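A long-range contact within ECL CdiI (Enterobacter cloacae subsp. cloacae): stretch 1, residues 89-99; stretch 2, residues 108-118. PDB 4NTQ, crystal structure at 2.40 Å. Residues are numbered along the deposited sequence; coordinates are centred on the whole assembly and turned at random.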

# COMPACT_ATOMS: atom_id res chain seq x y z
N VAL B 89 15.13 10.48 -1.25
CA VAL B 89 13.70 10.27 -1.09
C VAL B 89 13.47 9.00 -0.29
O VAL B 89 13.90 7.93 -0.72
CB VAL B 89 12.97 10.12 -2.44
CG1 VAL B 89 11.47 10.03 -2.21
CG2 VAL B 89 13.30 11.29 -3.36
N TYR B 90 12.82 9.12 0.87
CA TYR B 90 12.47 7.95 1.68
C TYR B 90 11.09 7.49 1.27
O TYR B 90 10.23 8.30 0.92
CB TYR B 90 12.52 8.25 3.18
CG TYR B 90 13.89 8.71 3.63
CD1 TYR B 90 14.91 7.79 3.90
CD2 TYR B 90 14.19 10.06 3.74
CE1 TYR B 90 16.18 8.22 4.28
CE2 TYR B 90 15.45 10.50 4.11
CZ TYR B 90 16.44 9.58 4.38
OH TYR B 90 17.69 10.02 4.75
N VAL B 91 10.89 6.18 1.29
CA VAL B 91 9.66 5.58 0.85
C VAL B 91 9.17 4.60 1.90
O VAL B 91 9.92 3.74 2.37
CB VAL B 91 9.84 4.81 -0.49
CG1 VAL B 91 8.47 4.39 -1.04
CG2 VAL B 91 10.59 5.64 -1.51
N GLN B 92 7.90 4.73 2.24
CA GLN B 92 7.29 3.89 3.24
C GLN B 92 6.02 3.33 2.63
O GLN B 92 5.56 3.83 1.60
CB GLN B 92 6.97 4.70 4.51
CG GLN B 92 8.23 5.11 5.24
CD GLN B 92 7.95 5.78 6.58
OE1 GLN B 92 6.85 5.73 7.11
NE2 GLN B 92 8.97 6.43 7.12
N ASN B 93 5.47 2.30 3.26
CA ASN B 93 4.31 1.61 2.73
C ASN B 93 3.29 1.67 3.83
O ASN B 93 3.44 1.01 4.86
CB ASN B 93 4.71 0.16 2.38
CG ASN B 93 3.52 -0.71 1.94
OD1 ASN B 93 3.50 -1.91 2.21
ND2 ASN B 93 2.54 -0.10 1.25
N ASN B 94 2.27 2.50 3.64
CA ASN B 94 1.34 2.80 4.72
C ASN B 94 -0.06 2.50 4.30
O ASN B 94 -0.43 2.76 3.15
CB ASN B 94 1.45 4.28 5.17
CG ASN B 94 2.84 4.61 5.69
OD1 ASN B 94 3.60 3.72 6.09
ND2 ASN B 94 3.18 5.90 5.70
N VAL B 95 -0.83 1.93 5.21
CA VAL B 95 -2.25 1.72 4.98
C VAL B 95 -3.01 2.89 5.57
O VAL B 95 -2.84 3.21 6.75
CB VAL B 95 -2.75 0.45 5.67
CG1 VAL B 95 -4.25 0.35 5.55
CG2 VAL B 95 -2.09 -0.76 5.08
N ILE B 96 -3.83 3.54 4.75
CA ILE B 96 -4.66 4.62 5.24
C ILE B 96 -6.06 4.13 5.62
O ILE B 96 -6.82 3.70 4.77
CB ILE B 96 -4.83 5.71 4.21
CG1 ILE B 96 -3.48 6.19 3.70
CG2 ILE B 96 -5.57 6.86 4.81
CD1 ILE B 96 -3.57 7.50 2.96
N PHE B 97 -6.39 4.21 6.91
CA PHE B 97 -7.69 3.76 7.39
C PHE B 97 -8.75 4.84 7.28
O PHE B 97 -8.54 5.97 7.71
CB PHE B 97 -7.59 3.28 8.84
CG PHE B 97 -6.96 1.93 8.96
CD1 PHE B 97 -7.65 0.80 8.54
CD2 PHE B 97 -5.69 1.78 9.48
CE1 PHE B 97 -7.07 -0.45 8.64
CE2 PHE B 97 -5.11 0.54 9.58
CZ PHE B 97 -5.80 -0.58 9.16
N LEU B 98 -9.90 4.49 6.70
CA LEU B 98 -10.95 5.47 6.46
C LEU B 98 -12.33 4.97 6.88
O LEU B 98 -13.35 5.56 6.48
CB LEU B 98 -10.98 5.82 4.97
CG LEU B 98 -9.63 6.02 4.31
CD1 LEU B 98 -9.79 6.04 2.80
CD2 LEU B 98 -9.00 7.31 4.80
N GLU B 99 -12.37 3.89 7.66
CA GLU B 99 -13.62 3.25 8.04
C GLU B 99 -14.51 4.23 8.76
O GLU B 99 -15.73 4.24 8.54
CB GLU B 99 -13.34 2.02 8.91
N ASN B 108 -7.35 14.57 -2.34
CA ASN B 108 -6.82 15.11 -1.10
C ASN B 108 -5.84 14.17 -0.37
O ASN B 108 -5.50 14.43 0.78
CB ASN B 108 -7.96 15.48 -0.13
CG ASN B 108 -8.82 16.62 -0.64
OD1 ASN B 108 -8.35 17.48 -1.37
ND2 ASN B 108 -10.10 16.62 -0.24
N ILE B 109 -5.42 13.10 -1.04
CA ILE B 109 -4.62 12.05 -0.40
C ILE B 109 -3.40 12.54 0.40
O ILE B 109 -3.04 11.96 1.42
CB ILE B 109 -4.19 10.96 -1.42
CG1 ILE B 109 -3.51 9.78 -0.72
CG2 ILE B 109 -3.24 11.52 -2.45
CD1 ILE B 109 -3.11 8.63 -1.66
N ASN B 110 -2.76 13.61 -0.07
CA ASN B 110 -1.56 14.07 0.61
C ASN B 110 -1.85 14.73 1.96
O ASN B 110 -0.96 14.79 2.80
CB ASN B 110 -0.71 14.96 -0.31
CG ASN B 110 0.14 14.16 -1.28
OD1 ASN B 110 0.64 13.10 -0.93
ND2 ASN B 110 0.27 14.64 -2.50
N LYS B 111 -3.09 15.18 2.15
CA LYS B 111 -3.55 15.69 3.45
C LYS B 111 -3.71 14.56 4.48
O LYS B 111 -3.67 14.81 5.68
CB LYS B 111 -4.89 16.43 3.32
CG LYS B 111 -4.87 17.71 2.49
CD LYS B 111 -3.90 18.74 3.06
CE LYS B 111 -4.32 19.20 4.46
NZ LYS B 111 -3.36 20.21 5.04
N PHE B 112 -3.88 13.33 4.01
CA PHE B 112 -4.16 12.21 4.92
C PHE B 112 -2.87 11.56 5.41
O PHE B 112 -2.89 10.58 6.13
CB PHE B 112 -5.10 11.20 4.26
CG PHE B 112 -6.49 11.74 4.04
CD1 PHE B 112 -7.54 11.34 4.85
CD2 PHE B 112 -6.73 12.67 3.04
CE1 PHE B 112 -8.83 11.85 4.66
CE2 PHE B 112 -8.00 13.19 2.84
CZ PHE B 112 -9.06 12.78 3.66
N ILE B 113 -1.77 12.15 5.00
CA ILE B 113 -0.45 11.63 5.31
C ILE B 113 0.22 12.63 6.21
O ILE B 113 0.18 13.83 5.91
CB ILE B 113 0.41 11.55 4.03
CG1 ILE B 113 -0.14 10.47 3.09
CG2 ILE B 113 1.88 11.34 4.37
CD1 ILE B 113 -0.48 9.16 3.79
N GLU B 114 0.83 12.18 7.30
CA GLU B 114 1.52 13.13 8.15
C GLU B 114 3.02 12.98 8.03
O GLU B 114 3.50 12.14 7.27
CB GLU B 114 1.05 13.03 9.60
CG GLU B 114 1.45 11.76 10.30
CD GLU B 114 0.75 11.63 11.63
OE1 GLU B 114 -0.20 12.41 11.88
OE2 GLU B 114 1.15 10.74 12.41
N SER B 115 3.75 13.81 8.77
CA SER B 115 5.18 13.91 8.58
C SER B 115 5.84 12.59 8.90
O SER B 115 5.21 11.70 9.47
CB SER B 115 5.77 15.06 9.41
OG SER B 115 6.30 14.60 10.63
N ARG B 116 7.10 12.47 8.53
CA ARG B 116 7.80 11.19 8.52
C ARG B 116 8.26 10.76 9.90
O ARG B 116 8.79 11.56 10.65
CB ARG B 116 9.02 11.28 7.60
CG ARG B 116 10.00 10.13 7.71
CD ARG B 116 11.10 10.27 6.65
NE ARG B 116 12.16 9.27 6.80
CZ ARG B 116 13.39 9.54 7.21
NH1 ARG B 116 13.74 10.79 7.53
NH2 ARG B 116 14.28 8.56 7.32
N THR B 117 8.06 9.48 10.21
CA THR B 117 8.68 8.86 11.38
C THR B 117 9.43 7.57 11.02
O THR B 117 9.12 6.90 10.02
CB THR B 117 7.65 8.52 12.48
OG1 THR B 117 6.75 7.51 12.01
CG2 THR B 117 6.88 9.78 12.91
N THR B 118 10.41 7.23 11.84
CA THR B 118 11.18 6.02 11.63
C THR B 118 10.88 4.86 12.61
O THR B 118 11.22 3.72 12.33
CB THR B 118 12.68 6.33 11.64
OG1 THR B 118 13.02 6.94 12.89
CG2 THR B 118 13.02 7.28 10.49
O HOH W 1 6.24 7.52 8.97

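How do the two backbones lie against each other? Residues 89-97 form an extended strand, whereas the second stretch has 3-10 geometry at 109-111, part of a segment that begins earlier in the chain, and beyond Phe112 follows an irregular path. The two do not pair as sheet neighbours: no backbone hydrogen bond links them, and the CA atoms of Ile96 and Phe112 are 7.6 Å apart, those of Tyr90 and Arg116 8.9 Å. Spacing of that size leaves room for side chains. The strand's alternation supplies them, since Tyr90, Gln92, Asn94 and Ile96 all point toward the second stretch, while Val91 points away.

What fills the hollow at the Ile96 end? The second stretch curls into a turn, closed by the hydrogen bond from Phe112 N to Ile109 O at 3.0 Å, and the tip of Ile96 is the bump that enters the pocket beside it. Ile96 CD1 lies 3.6 Å from Ile113 CD1, 4.2 Å from Phe112 CB and 4.3 Å from Ile109 CG1, so one methyl group touches three apolar side chains. Ile109 and Ile113 leave their backbones sideways, yet their ends come nearer and help to shape the pocket. Leu98, just past the strand, behaves similarly: its CD2 reaches to 4.3 Å from Phe112 CD1, meeting that ring obliquely. These contacts are purely apolar: close packing provides van der Waals contact, and apolar surface is removed from water.

How does Arg116 meet Tyr90? Here two flat surfaces replace bump and hollow. The Arg116 side chain is extended, with chi1, chi2 and chi3 all t, and this carries its guanidinium out over one face of the Tyr90 ring. The planes are only 8° from parallel and their centres 3.7 Å apart. Arg116 CZ sits 3.7 Å from the centroid of the Tyr90 ring, almost directly above it, so the stack is also a cation-pi interaction, in which positive charge rests against the electron-rich face of the ring.

What does Gln92 add beside this stack? With chi2 at t, the Gln92 side chain carries its amide across the gap to the backbone of Thr117. Gln92 NE2 donates a hydrogen bond to Thr117 O at 2.9 Å, and it also lies 3.9 Å from Arg116 CG, packing against the aliphatic part of that side chain. The other end of the amide is served by a water, which donates to Gln92 OE1 at 2.7 Å and accepts from Thr117 N at 2.9 Å. One glutamine thus engages both polar backbone atoms of Thr117, one directly and one through a water that occupies the space between them.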